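Local coordinates for protein amine Dehydrogenase (Pseudomonas putida, PDB 1JMX) that probably forms the beta-propeller subunit of a quinohemoprotein amine dehydrogenase, which oxidises primary amines to aldehydes and ammonia, at residues F200-S205 / T341-V346; Y257-R262 / Y298-D303; D294-C299 / G312-D317; G306-L311 / L318-P323. All coordinates share one frame; numbering follows the deposited sequence.

Contact 1 of 4, residues F200-S205 / T341-V346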
loop_
_atom_site.group_PDB
_atom_site.type_symbol
_atom_site.label_atom_id
_atom_site.label_comp_id
_atom_site.label_asym_id
_atom_site.label_seq_id
_atom_site.Cartn_x
_atom_site.Cartn_y
_atom_site.Cartn_z
ATOM N N PHE B 200 -16.388 13.140 0.257
ATOM C CA PHE B 200 -17.407 12.095 0.237
ATOM C C PHE B 200 -18.492 12.381 1.262
ATOM O O PHE B 200 -19.226 11.483 1.663
ATOM C CB PHE B 200 -16.774 10.745 0.565
ATOM C CG PHE B 200 -15.650 10.370 -0.348
ATOM C CD1 PHE B 200 -15.765 10.560 -1.726
ATOM C CD2 PHE B 200 -14.466 9.857 0.168
ATOM C CE1 PHE B 200 -14.714 10.247 -2.574
ATOM C CE2 PHE B 200 -13.411 9.540 -0.669
ATOM C CZ PHE B 200 -13.531 9.735 -2.040
ATOM N N TRP B 201 -18.608 13.640 1.663
ATOM C CA TRP B 201 -19.581 14.015 2.675
ATOM C C TRP B 201 -20.553 15.103 2.194
ATOM O O TRP B 201 -20.231 16.286 2.220
ATOM C CB TRP B 201 -18.843 14.446 3.951
ATOM C CG TRP B 201 -17.804 13.416 4.436
ATOM C CD1 TRP B 201 -18.023 12.371 5.289
ATOM C CD2 TRP B 201 -16.408 13.340 4.070
ATOM N NE1 TRP B 201 -16.863 11.654 5.476
ATOM C CE2 TRP B 201 -15.859 12.224 4.741
ATOM C CE3 TRP B 201 -15.574 14.104 3.241
ATOM C CZ2 TRP B 201 -14.513 11.855 4.609
ATOM C CZ3 TRP B 201 -14.235 13.733 3.110
ATOM C CH2 TRP B 201 -13.723 12.620 3.790
ATOM N N PRO B 202 -21.734 14.695 1.688
ATOM C CA PRO B 202 -22.747 15.640 1.204
ATOM C C PRO B 202 -23.522 16.206 2.403
ATOM O O PRO B 202 -24.602 15.715 2.754
ATOM C CB PRO B 202 -23.628 14.759 0.315
ATOM C CG PRO B 202 -23.612 13.451 1.049
ATOM C CD PRO B 202 -22.157 13.301 1.440
ATOM N N HIS B 203 -22.943 17.217 3.047
ATOM C CA HIS B 203 -23.560 17.843 4.208
ATOM C C HIS B 203 -24.888 18.512 3.865
ATOM O O HIS B 203 -25.007 19.216 2.863
ATOM C CB HIS B 203 -22.668 18.946 4.799
ATOM C CG HIS B 203 -21.223 18.579 4.942
ATOM N ND1 HIS B 203 -20.750 17.797 5.971
ATOM C CD2 HIS B 203 -20.136 18.967 4.238
ATOM C CE1 HIS B 203 -19.435 17.724 5.901
ATOM N NE2 HIS B 203 -19.040 18.427 4.857
ATOM N N GLN B 204 -25.882 18.279 4.711
ATOM C CA GLN B 204 -27.178 18.918 4.569
ATOM C C GLN B 204 -27.155 19.920 5.729
ATOM O O GLN B 204 -27.780 19.716 6.767
ATOM C CB GLN B 204 -28.315 17.901 4.713
ATOM C CG GLN B 204 -28.408 16.937 3.535
ATOM C CD GLN B 204 -29.651 16.067 3.573
ATOM O OE1 GLN B 204 -29.967 15.455 4.591
ATOM N NE2 GLN B 204 -30.360 16.003 2.452
ATOM N N SER B 205 -26.359 20.972 5.551
ATOM C CA SER B 205 -26.176 21.999 6.576
ATOM C C SER B 205 -27.265 23.062 6.628
ATOM O O SER B 205 -27.975 23.286 5.642
ATOM C CB SER B 205 -24.811 22.675 6.401
ATOM O OG SER B 205 -24.765 23.418 5.199
ATOM N N THR B 341 -16.958 6.120 6.731
ATOM C CA THR B 341 -17.156 7.346 5.940
ATOM C C THR B 341 -18.549 7.968 5.984
ATOM O O THR B 341 -18.874 8.797 5.145
ATOM C CB THR B 341 -16.765 7.151 4.456
ATOM O OG1 THR B 341 -17.638 6.191 3.849
ATOM C CG2 THR B 341 -15.315 6.686 4.334
ATOM N N THR B 342 -19.356 7.581 6.968
ATOM C CA THR B 342 -20.715 8.106 7.125
ATOM C C THR B 342 -20.735 9.621 7.351
ATOM O O THR B 342 -19.786 10.188 7.896
ATOM C CB THR B 342 -21.426 7.432 8.325
ATOM O OG1 THR B 342 -22.827 7.706 8.268
ATOM C CG2 THR B 342 -20.893 7.972 9.640
ATOM N N THR B 343 -21.814 10.274 6.927
ATOM C CA THR B 343 -21.958 11.716 7.129
ATOM C C THR B 343 -23.177 12.060 7.996
ATOM O O THR B 343 -24.317 11.752 7.643
ATOM C CB THR B 343 -21.919 12.536 5.774
ATOM O OG1 THR B 343 -22.523 13.821 5.951
ATOM C CG2 THR B 343 -22.599 11.829 4.673
ATOM N N PRO B 344 -22.930 12.603 9.205
ATOM C CA PRO B 344 -23.960 13.003 10.166
ATOM C C PRO B 344 -24.871 14.060 9.550
ATOM O O PRO B 344 -24.409 15.112 9.130
ATOM C CB PRO B 344 -23.138 13.578 11.315
ATOM C CG PRO B 344 -21.887 12.763 11.261
ATOM C CD PRO B 344 -21.591 12.769 9.794
ATOM N N GLN B 345 -26.166 13.774 9.535
ATOM C CA GLN B 345 -27.170 14.654 8.938
ATOM C C GLN B 345 -28.172 15.201 9.973
ATOM O O GLN B 345 -28.868 14.432 10.641
ATOM C CB GLN B 345 -27.898 13.858 7.854
ATOM C CG GLN B 345 -27.902 14.460 6.472
ATOM C CD GLN B 345 -26.532 14.795 5.934
ATOM O OE1 GLN B 345 -25.971 14.065 5.120
ATOM N NE2 GLN B 345 -26.025 15.952 6.317
ATOM N N VAL B 346 -28.246 16.528 10.085
ATOM C CA VAL B 346 -29.133 17.201 11.040
ATOM C C VAL B 346 -30.411 17.764 10.380
ATOM O O VAL B 346 -30.351 18.379 9.310
ATOM C CB VAL B 346 -28.364 18.339 11.794
ATOM C CG1 VAL B 346 -29.241 18.982 12.857
ATOM C CG2 VAL B 346 -27.111 17.789 12.438
HETATM O O HOH W 1 -20.267 9.876 3.303
HETATM O O HOH W 2 -17.124 10.070 7.974
HETATM O O HOH W 3 -22.499 16.712 8.055
HETATM O O HOH W 4 -30.666 16.665 7.046
#
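Two chain segments run side by side in the same direction near the centre of the chain, three direct packing points interleaved with four bridging waters spread along the pair. The tight points begin at Trp201, whose CG stands anti to the carbonyl carbon; from there the indole reaches over to 341-346 with its pyrrole edge, CD1 meeting Thr343 CB at 3.9 Å. Pro202 CD presses obliquely on Thr343 CG2 at 3.6 Å, at the centre of an inverse gamma turn closed by a weak bond from His203 N to Trp201 O. The side chains of Gln204 and Gln345 then cross at about a right angle, Gln204 OE1 lying 3.0 Å from Gln345 CG, with the amide planes 68° apart. The looser steps are filled by water. One molecule donates to both Phe200 O and Thr341 O, at 2.5 Å from each. A second accepts from Trp201 NE1 at 3.0 Å and donates to Thr342 O. A third joins His203 ND1 to Pro344 O at 2.7 Å from the latter, in the plane of the imidazole, while His203 NE2 is bonded to Tyr199. The fourth donates to Gln204 OE1 at 2.8 Å and to Val346 O; the same OE1 also takes the backbone N-H of Met50. Water thus satisfies backbone carbonyls that find no clear direct donor across the pair. Beyond, Gln345 pairs with Ile15 of strand 12-18: with 200-205 packed alongside its start, innermost C-terminal strand 345-348 completes the sheet of the N-terminal strands, the ring closure typical of a beta-propeller.

Contact 2 of 4, residues Y257-R262 / Y298-D303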
loop_
_atom_site.group_PDB
_atom_site.type_symbol
_atom_site.label_atom_id
_atom_site.label_comp_id
_atom_site.label_asym_id
_atom_site.label_seq_id
_atom_site.Cartn_x
_atom_site.Cartn_y
_atom_site.Cartn_z
ATOM N N TYR B 257 -7.459 18.618 6.518
ATOM C CA TYR B 257 -8.837 18.570 7.022
ATOM C C TYR B 257 -9.632 17.774 5.981
ATOM O O TYR B 257 -9.411 17.930 4.780
ATOM C CB TYR B 257 -9.453 19.975 7.133
ATOM C CG TYR B 257 -8.672 20.951 7.983
ATOM C CD1 TYR B 257 -8.184 22.132 7.437
ATOM C CD2 TYR B 257 -8.374 20.664 9.317
ATOM C CE1 TYR B 257 -7.408 23.003 8.185
ATOM C CE2 TYR B 257 -7.603 21.529 10.080
ATOM C CZ TYR B 257 -7.119 22.699 9.502
ATOM O OH TYR B 257 -6.338 23.557 10.239
ATOM N N PHE B 258 -10.513 16.887 6.434
ATOM C CA PHE B 258 -11.335 16.099 5.519
ATOM C C PHE B 258 -12.642 16.825 5.192
ATOM O O PHE B 258 -13.071 16.870 4.039
ATOM C CB PHE B 258 -11.614 14.713 6.097
ATOM C CG PHE B 258 -10.619 13.670 5.673
ATOM C CD1 PHE B 258 -9.468 14.024 4.967
ATOM C CD2 PHE B 258 -10.837 12.329 5.970
ATOM C CE1 PHE B 258 -8.547 13.054 4.563
ATOM C CE2 PHE B 258 -9.924 11.344 5.571
ATOM C CZ PHE B 258 -8.778 11.708 4.866
ATOM N N THR B 259 -13.271 17.380 6.225
ATOM C CA THR B 259 -14.508 18.129 6.066
ATOM C C THR B 259 -14.391 19.482 6.761
ATOM O O THR B 259 -13.568 19.672 7.668
ATOM C CB THR B 259 -15.727 17.401 6.650
ATOM O OG1 THR B 259 -15.559 17.247 8.059
ATOM C CG2 THR B 259 -15.913 16.046 6.011
ATOM N N GLY B 260 -15.223 20.417 6.315
ATOM C CA GLY B 260 -15.234 21.744 6.884
ATOM C C GLY B 260 -16.577 22.383 6.645
ATOM O O GLY B 260 -17.145 22.229 5.573
ATOM N N LEU B 261 -17.108 23.050 7.664
ATOM C CA LEU B 261 -18.395 23.737 7.563
ATOM C C LEU B 261 -18.353 25.125 8.164
ATOM O O LEU B 261 -17.625 25.398 9.123
ATOM C CB LEU B 261 -19.515 22.970 8.279
ATOM C CG LEU B 261 -20.223 21.788 7.621
ATOM C CD1 LEU B 261 -21.314 21.299 8.554
ATOM C CD2 LEU B 261 -20.802 22.182 6.261
ATOM N N ARG B 262 -19.163 25.997 7.586
ATOM C CA ARG B 262 -19.291 27.340 8.091
ATOM C C ARG B 262 -20.390 27.313 9.126
ATOM O O ARG B 262 -21.395 26.607 8.974
ATOM C CB ARG B 262 -19.631 28.318 6.984
ATOM C CG ARG B 262 -18.431 28.697 6.198
ATOM C CD ARG B 262 -18.621 30.048 5.638
ATOM N NE ARG B 262 -19.388 30.020 4.410
ATOM C CZ ARG B 262 -19.752 31.115 3.750
ATOM N NH1 ARG B 262 -19.436 32.320 4.223
ATOM N NH2 ARG B 262 -20.330 31.002 2.555
ATOM N N TYR B 298 -13.615 12.362 10.945
ATOM C CA TYR B 298 -13.726 12.744 9.537
ATOM C C TYR B 298 -14.668 13.894 9.223
ATOM O O TYR B 298 -14.323 14.822 8.493
ATOM C CB TYR B 298 -14.270 11.583 8.707
ATOM C CG TYR B 298 -13.384 10.390 8.480
ATOM C CD1 TYR B 298 -11.990 10.492 8.486
ATOM C CD2 TYR B 298 -13.953 9.154 8.172
ATOM C CE1 TYR B 298 -11.189 9.380 8.177
ATOM C CE2 TYR B 298 -13.175 8.058 7.868
ATOM C CZ TYR B 298 -11.800 8.166 7.866
ATOM O OH TYR B 298 -11.059 7.058 7.537
ATOM N N CYS B 299 -15.875 13.787 9.764
ATOM C CA CYS B 299 -16.948 14.707 9.448
ATOM C C CYS B 299 -17.552 15.618 10.515
ATOM O O CYS B 299 -18.007 15.156 11.559
ATOM C CB CYS B 299 -18.054 13.864 8.812
ATOM S SG CYS B 299 -19.270 14.750 7.885
ATOM N N VAL B 300 -17.610 16.911 10.204
ATOM C CA VAL B 300 -18.210 17.889 11.106
ATOM C C VAL B 300 -19.705 17.985 10.814
ATOM O O VAL B 300 -20.154 17.684 9.706
ATOM C CB VAL B 300 -17.607 19.330 10.967
ATOM C CG1 VAL B 300 -16.214 19.397 11.559
ATOM C CG2 VAL B 300 -17.600 19.790 9.522
ATOM N N ALA B 301 -20.466 18.374 11.830
ATOM C CA ALA B 301 -21.907 18.570 11.716
ATOM C C ALA B 301 -22.311 19.641 12.730
ATOM O O ALA B 301 -21.899 19.599 13.877
ATOM C CB ALA B 301 -22.663 17.265 11.978
ATOM N N PHE B 302 -23.033 20.648 12.261
ATOM C CA PHE B 302 -23.523 21.736 13.103
ATOM C C PHE B 302 -25.027 21.560 13.315
ATOM O O PHE B 302 -25.737 21.127 12.403
ATOM C CB PHE B 302 -23.330 23.080 12.391
ATOM C CG PHE B 302 -22.068 23.805 12.755
ATOM C CD1 PHE B 302 -21.063 23.991 11.810
ATOM C CD2 PHE B 302 -21.909 24.360 14.023
ATOM C CE1 PHE B 302 -19.927 24.725 12.117
ATOM C CE2 PHE B 302 -20.777 25.094 14.338
ATOM C CZ PHE B 302 -19.784 25.278 13.380
ATOM N N ASP B 303 -25.519 21.863 14.513
ATOM C CA ASP B 303 -26.955 21.793 14.711
ATOM C C ASP B 303 -27.534 23.071 14.068
ATOM O O ASP B 303 -26.775 23.913 13.574
ATOM C CB ASP B 303 -27.352 21.597 16.190
ATOM C CG ASP B 303 -26.988 22.771 17.095
ATOM O OD1 ASP B 303 -27.307 22.679 18.296
ATOM O OD2 ASP B 303 -26.402 23.772 16.647
#
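Inner strands of two successive propeller blades pack here, 259-262 and 299-302 running nearly parallel, with axes 19° apart and 5.9 Å at closest approach. The polar tie is the hydroxyl of Thr259. OG1 sits in the crowded position between backbone N and carbonyl carbon, within bonding distance of the other strand. It donates to Tyr298 O at 2.8 Å, in the carbonyl plane on a lone pair, and accepts from Val300 N at 3.0 Å, the N-H bent to 146°. One buried hydroxyl therefore serves a carbonyl and an amide on either side of Cys299, its rotation fixed by both. At one end Phe258 and Tyr298 lie side by side, pointing the same way; Phe258 CD2 reaches Tyr298 CD1 at 3.3 Å, the ring planes inclined by 35°. Further on, Leu261 and Val300 slide past each other in opposite directions, Leu261 CG resting 3.8 Å from Val300 CG2. Phe302 brings CD1 to 4.0 Å from Leu261 CB, with Leu261 O at its ring edge. Cys299 sends its CB away, with SG anti to the backbone N, against His203 and Pro344, though SG still lies 4.1 Å from Thr259 CG2. Strand 269-274 flanks 259-262, and strand 309-312 flanks 299-302; Trp201 packs on Thr259, and Tyr298 OH bonds an acidic side chain of another protein's chain.

Contact 3 of 4, residues D294-C299 / G312-D317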
loop_
_atom_site.group_PDB
_atom_site.type_symbol
_atom_site.label_atom_id
_atom_site.label_comp_id
_atom_site.label_asym_id
_atom_site.label_seq_id
_atom_site.Cartn_x
_atom_site.Cartn_y
_atom_site.Cartn_z
ATOM N N ASP B 294 -9.522 13.226 20.647
ATOM C CA ASP B 294 -9.251 11.949 21.301
ATOM C C ASP B 294 -8.754 10.946 20.262
ATOM O O ASP B 294 -8.128 9.946 20.602
ATOM C CB ASP B 294 -10.515 11.419 21.980
ATOM C CG ASP B 294 -10.925 12.238 23.204
ATOM O OD1 ASP B 294 -10.323 13.300 23.491
ATOM O OD2 ASP B 294 -11.875 11.807 23.888
ATOM N N HIS B 295 -9.078 11.215 18.999
ATOM C CA HIS B 295 -8.670 10.398 17.862
ATOM C C HIS B 295 -9.108 11.111 16.587
ATOM O O HIS B 295 -9.732 12.174 16.648
ATOM C CB HIS B 295 -9.248 8.967 17.937
ATOM C CG HIS B 295 -10.746 8.905 17.970
ATOM N ND1 HIS B 295 -11.523 9.016 16.837
ATOM C CD2 HIS B 295 -11.609 8.711 18.996
ATOM C CE1 HIS B 295 -12.795 8.891 17.161
ATOM N NE2 HIS B 295 -12.875 8.707 18.465
ATOM N N THR B 296 -8.743 10.557 15.436
ATOM C CA THR B 296 -9.114 11.154 14.160
ATOM C C THR B 296 -10.622 11.118 13.968
ATOM O O THR B 296 -11.278 10.145 14.338
ATOM C CB THR B 296 -8.453 10.413 12.980
ATOM O OG1 THR B 296 -7.039 10.509 13.103
ATOM C CG2 THR B 296 -8.853 11.017 11.652
ATOM N N TYR B 297 -11.163 12.222 13.467
ATOM C CA TYR B 297 -12.582 12.337 13.156
ATOM C C TYR B 297 -12.629 12.820 11.708
ATOM O O TYR B 297 -11.753 13.568 11.276
ATOM C CB TYR B 297 -13.283 13.338 14.079
ATOM C CG TYR B 297 -13.555 12.828 15.480
ATOM C CD1 TYR B 297 -12.688 13.129 16.529
ATOM C CD2 TYR B 297 -14.689 12.062 15.761
ATOM C CE1 TYR B 297 -12.937 12.679 17.823
ATOM C CE2 TYR B 297 -14.951 11.612 17.051
ATOM C CZ TYR B 297 -14.066 11.920 18.077
ATOM O OH TYR B 297 -14.289 11.443 19.352
ATOM N N TYR B 298 -13.615 12.362 10.945
ATOM C CA TYR B 298 -13.726 12.744 9.537
ATOM C C TYR B 298 -14.668 13.894 9.223
ATOM O O TYR B 298 -14.323 14.822 8.493
ATOM C CB TYR B 298 -14.270 11.583 8.707
ATOM C CG TYR B 298 -13.384 10.390 8.480
ATOM C CD1 TYR B 298 -11.990 10.492 8.486
ATOM C CD2 TYR B 298 -13.953 9.154 8.172
ATOM C CE1 TYR B 298 -11.189 9.380 8.177
ATOM C CE2 TYR B 298 -13.175 8.058 7.868
ATOM C CZ TYR B 298 -11.800 8.166 7.866
ATOM O OH TYR B 298 -11.059 7.058 7.537
ATOM N N CYS B 299 -15.875 13.787 9.764
ATOM C CA CYS B 299 -16.948 14.707 9.448
ATOM C C CYS B 299 -17.552 15.618 10.515
ATOM O O CYS B 299 -18.007 15.156 11.559
ATOM C CB CYS B 299 -18.054 13.864 8.812
ATOM S SG CYS B 299 -19.270 14.750 7.885
ATOM N N GLY B 312 -18.173 13.263 13.696
ATOM C CA GLY B 312 -18.503 11.876 13.431
ATOM C C GLY B 312 -17.545 11.181 12.494
ATOM O O GLY B 312 -16.497 11.717 12.159
ATOM N N GLY B 313 -17.944 10.003 12.022
ATOM C CA GLY B 313 -17.098 9.209 11.150
ATOM C C GLY B 313 -16.079 8.486 12.010
ATOM O O GLY B 313 -16.080 8.653 13.231
ATOM N N THR B 314 -15.253 7.638 11.405
ATOM C CA THR B 314 -14.208 6.930 12.149
ATOM C C THR B 314 -14.709 5.770 13.047
ATOM O O THR B 314 -15.168 4.753 12.526
ATOM C CB THR B 314 -13.307 7.984 12.890
ATOM O OG1 THR B 314 -12.437 8.606 11.934
ATOM C CG2 THR B 314 -12.482 7.385 13.993
ATOM N N PHE B 315 -14.667 5.935 14.371
ATOM C CA PHE B 315 -15.085 4.903 15.303
ATOM C C PHE B 315 -16.576 5.012 15.585
ATOM O O PHE B 315 -17.313 5.564 14.779
ATOM C CB PHE B 315 -14.283 4.994 16.609
ATOM C CG PHE B 315 -12.831 4.617 16.471
ATOM C CD1 PHE B 315 -11.852 5.320 17.163
ATOM C CD2 PHE B 315 -12.440 3.556 15.666
ATOM C CE1 PHE B 315 -10.508 4.971 17.056
ATOM C CE2 PHE B 315 -11.096 3.203 15.557
ATOM C CZ PHE B 315 -10.135 3.912 16.252
ATOM N N ASN B 316 -17.010 4.523 16.745
ATOM C CA ASN B 316 -18.423 4.541 17.105
ATOM C C ASN B 316 -18.891 5.642 18.050
ATOM O O ASN B 316 -19.935 5.491 18.680
ATOM C CB ASN B 316 -18.849 3.178 17.663
ATOM C CG ASN B 316 -18.157 2.840 18.952
ATOM O OD1 ASN B 316 -17.237 3.534 19.372
ATOM N ND2 ASN B 316 -18.591 1.767 19.592
ATOM N N ASP B 317 -18.143 6.738 18.162
ATOM C CA ASP B 317 -18.573 7.822 19.041
ATOM C C ASP B 317 -18.615 9.206 18.399
ATOM O O ASP B 317 -17.790 9.538 17.541
ATOM C CB ASP B 317 -17.723 7.871 20.329
ATOM C CG ASP B 317 -16.296 8.354 20.086
ATOM O OD1 ASP B 317 -15.453 7.536 19.677
ATOM O OD2 ASP B 317 -16.011 9.546 20.313
#
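Gly312 O is gripped by two donors, Tyr298 N and Cys299 N, each 3.2 Å away. The first comes nearly along the C=O axis; the second is straight at hydrogen, 168°, but lies above the carbonyl plane. Two residues facing one shared acceptor make this a classic beta bulge. Gly312 N returns a bond to Cys299 O at 2.9 Å, completing an antiparallel hydrogen-bonded pair. Gly313 follows with positive phi, where a CB would clash with Tyr298 CB. Thr314 sets OG1 over the centre of the Tyr298 ring, 3.8 Å above its plane; this OG1 is also hydrogen-bonded to the backbone of another protein's chain and has Thr296 O 3.1 Å away. Asp317 OD1 takes His295 NE2 at 3.1 Å and its OD2 takes Tyr297 OH at 2.7 Å, both on syn lone pairs, with each ring almost perpendicular to the carboxylate. Phe315 points its edge at one face of His295, CD1 over the ring centre, and Tyr297 CE1 lies over the opposite face. His295 ND1 also donates, to Thr296 O at 2.8 Å. With two donors to the buried carboxylate and both imidazole nitrogens donating, His295 is probably protonated and paired with a charged Asp317.

Contact 4 of 4, residues G306-L311 / L318-P323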
loop_
_atom_site.group_PDB
_atom_site.type_symbol
_atom_site.label_atom_id
_atom_site.label_comp_id
_atom_site.label_asym_id
_atom_site.label_seq_id
_atom_site.Cartn_x
_atom_site.Cartn_y
_atom_site.Cartn_z
ATOM N N GLY B 306 -26.194 26.349 15.591
ATOM C CA GLY B 306 -24.747 26.440 15.589
ATOM C C GLY B 306 -24.190 26.534 17.003
ATOM O O GLY B 306 -23.112 27.095 17.206
ATOM N N ASP B 307 -24.958 26.030 17.977
ATOM C CA ASP B 307 -24.569 26.006 19.390
ATOM C C ASP B 307 -23.737 24.752 19.692
ATOM O O ASP B 307 -23.093 24.663 20.744
ATOM C CB ASP B 307 -25.801 25.948 20.301
ATOM C CG ASP B 307 -26.758 27.094 20.090
ATOM O OD1 ASP B 307 -26.314 28.242 19.844
ATOM O OD2 ASP B 307 -27.978 26.841 20.204
ATOM N N LYS B 308 -23.862 23.739 18.837
ATOM C CA LYS B 308 -23.114 22.499 18.998
ATOM C C LYS B 308 -22.429 22.137 17.707
ATOM O O LYS B 308 -22.897 22.483 16.626
ATOM C CB LYS B 308 -24.022 21.339 19.373
ATOM C CG LYS B 308 -24.635 21.425 20.726
ATOM C CD LYS B 308 -25.502 20.216 20.914
ATOM C CE LYS B 308 -26.296 20.315 22.169
ATOM N NZ LYS B 308 -27.329 19.271 22.157
ATOM N N LEU B 309 -21.319 21.422 17.846
ATOM C CA LEU B 309 -20.521 20.964 16.725
ATOM C C LEU B 309 -20.276 19.494 17.008
ATOM O O LEU B 309 -19.658 19.139 18.012
ATOM C CB LEU B 309 -19.178 21.700 16.688
ATOM C CG LEU B 309 -18.447 21.939 15.361
ATOM C CD1 LEU B 309 -17.026 22.392 15.655
ATOM C CD2 LEU B 309 -18.427 20.702 14.507
ATOM N N TYR B 310 -20.832 18.641 16.165
ATOM C CA TYR B 310 -20.655 17.211 16.313
ATOM C C TYR B 310 -19.532 16.744 15.404
ATOM O O TYR B 310 -19.338 17.283 14.317
ATOM C CB TYR B 310 -21.944 16.466 15.948
ATOM C CG TYR B 310 -23.117 16.751 16.861
ATOM C CD1 TYR B 310 -23.985 17.814 16.600
ATOM C CD2 TYR B 310 -23.359 15.962 17.984
ATOM C CE1 TYR B 310 -25.061 18.083 17.429
ATOM C CE2 TYR B 310 -24.432 16.223 18.822
ATOM C CZ TYR B 310 -25.282 17.288 18.537
ATOM O OH TYR B 310 -26.354 17.558 19.355
ATOM N N LEU B 311 -18.773 15.764 15.876
ATOM C CA LEU B 311 -17.687 15.186 15.098
ATOM C C LEU B 311 -18.010 13.702 14.939
ATOM O O LEU B 311 -18.143 12.984 15.925
ATOM C CB LEU B 311 -16.341 15.374 15.800
ATOM C CG LEU B 311 -15.872 16.806 16.086
ATOM C CD1 LEU B 311 -14.424 16.754 16.555
ATOM C CD2 LEU B 311 -15.982 17.684 14.849
ATOM N N LEU B 318 -19.630 9.980 18.775
ATOM C CA LEU B 318 -19.774 11.355 18.315
ATOM C C LEU B 318 -19.170 12.245 19.396
ATOM O O LEU B 318 -19.444 12.063 20.581
ATOM C CB LEU B 318 -21.247 11.770 18.179
ATOM C CG LEU B 318 -22.254 11.208 17.175
ATOM C CD1 LEU B 318 -21.713 11.304 15.766
ATOM C CD2 LEU B 318 -22.585 9.796 17.545
ATOM N N ALA B 319 -18.318 13.177 19.002
ATOM C CA ALA B 319 -17.759 14.102 19.970
ATOM C C ALA B 319 -18.655 15.330 19.862
ATOM O O ALA B 319 -19.049 15.712 18.761
ATOM C CB ALA B 319 -16.317 14.457 19.618
ATOM N N VAL B 320 -19.066 15.887 20.995
ATOM C CA VAL B 320 -19.908 17.080 20.979
ATOM C C VAL B 320 -19.044 18.218 21.489
ATOM O O VAL B 320 -18.487 18.138 22.578
ATOM C CB VAL B 320 -21.164 16.947 21.870
ATOM C CG1 VAL B 320 -22.042 18.180 21.709
ATOM C CG2 VAL B 320 -21.949 15.702 21.501
ATOM N N PHE B 321 -18.920 19.260 20.676
ATOM C CA PHE B 321 -18.117 20.422 21.002
ATOM C C PHE B 321 -18.917 21.701 21.131
ATOM O O PHE B 321 -19.995 21.849 20.552
ATOM C CB PHE B 321 -17.066 20.659 19.916
ATOM C CG PHE B 321 -15.799 19.897 20.116
ATOM C CD1 PHE B 321 -15.760 18.521 19.933
ATOM C CD2 PHE B 321 -14.627 20.564 20.476
ATOM C CE1 PHE B 321 -14.570 17.816 20.107
ATOM C CE2 PHE B 321 -13.430 19.865 20.653
ATOM C CZ PHE B 321 -13.403 18.494 20.468
ATOM N N ASN B 322 -18.379 22.616 21.930
ATOM C CA ASN B 322 -18.959 23.936 22.091
ATOM C C ASN B 322 -18.134 24.645 21.037
ATOM O O ASN B 322 -16.908 24.664 21.133
ATOM C CB ASN B 322 -18.635 24.511 23.467
ATOM C CG ASN B 322 -19.159 25.922 23.643
ATOM O OD1 ASN B 322 -18.768 26.837 22.924
ATOM N ND2 ASN B 322 -20.052 26.100 24.602
ATOM N N PRO B 323 -18.776 25.187 19.994
ATOM C CA PRO B 323 -18.016 25.874 18.947
ATOM C C PRO B 323 -17.309 27.171 19.367
ATOM O O PRO B 323 -16.308 27.554 18.762
ATOM C CB PRO B 323 -19.066 26.099 17.860
ATOM C CG PRO B 323 -20.310 26.275 18.638
ATOM C CD PRO B 323 -20.216 25.204 19.693
#
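Phe321 has Ala319 CB and Leu309 O at its edge, near the ring plane, and Leu311 CD1 approaching obliquely to 3.7 Å from its CE1. The ring of Tyr310 lies alongside Val320, pointing the same way; Tyr310 CE2 meets Val320 CG2 at 3.7 Å, again obliquely. These two rings mark opposite faces of an antiparallel beta-hairpin, strands 309-312 and 317-322, the middle pair of a four-stranded propeller blade. Leu309 with Phe321 and Leu311 with Ala319 are hydrogen-bonded pairs; Tyr310 with Val320, between them, is a non-hydrogen-bonded one. Four backbone bonds hold the ladder: Phe321 N to Leu309 O at 2.8 Å is the shortest, and Ala319 N to Leu311 O at 3.1 Å falls on a lone pair of the carbonyl. Leu309 N reaches Phe321 O from above the carbonyl plane, its N-H bent to 146°. On the face of Leu309 and Phe321, CB meets CB within the pairs, and Leu277 of the preceding blade packs on this apolar surface. On the Tyr310 face Lys308 stretches out fully extended, CD 4.1 Å from Val320 CG1, and its NZ forms a salt bridge with Asp31, which also holds Tyr310 OH. At the hairpin's open end Pro323 lays its ring on the turn leading into strand 309-312, CD 3.1 Å from Asp307 O and CG 3.3 Å from Gly306 O.

All four contacts are largely buried, but they lie at increasing distance from the centre of the chain: contact 1 is centred about 4 Å from it, contact 2 about 10 Å, contacts 3 and 4 about 16 and 18 Å. Contact 1 mixes side-chain packing with bridging waters and contact 2 joins blades by one hydroxyl and apolar packing, whereas contact 4 is a regular backbone ladder within a blade. Contact 3, at the turn of that hairpin, combines a backbone bulge with a buried His-Asp-Tyr cluster. Six of its residues are within reach of another protein's chain, two each of contacts 1 and 2, none of contact 4. Contacts 2 and 3 share Tyr298 and Cys299, and through Cys299 both meet contact 1.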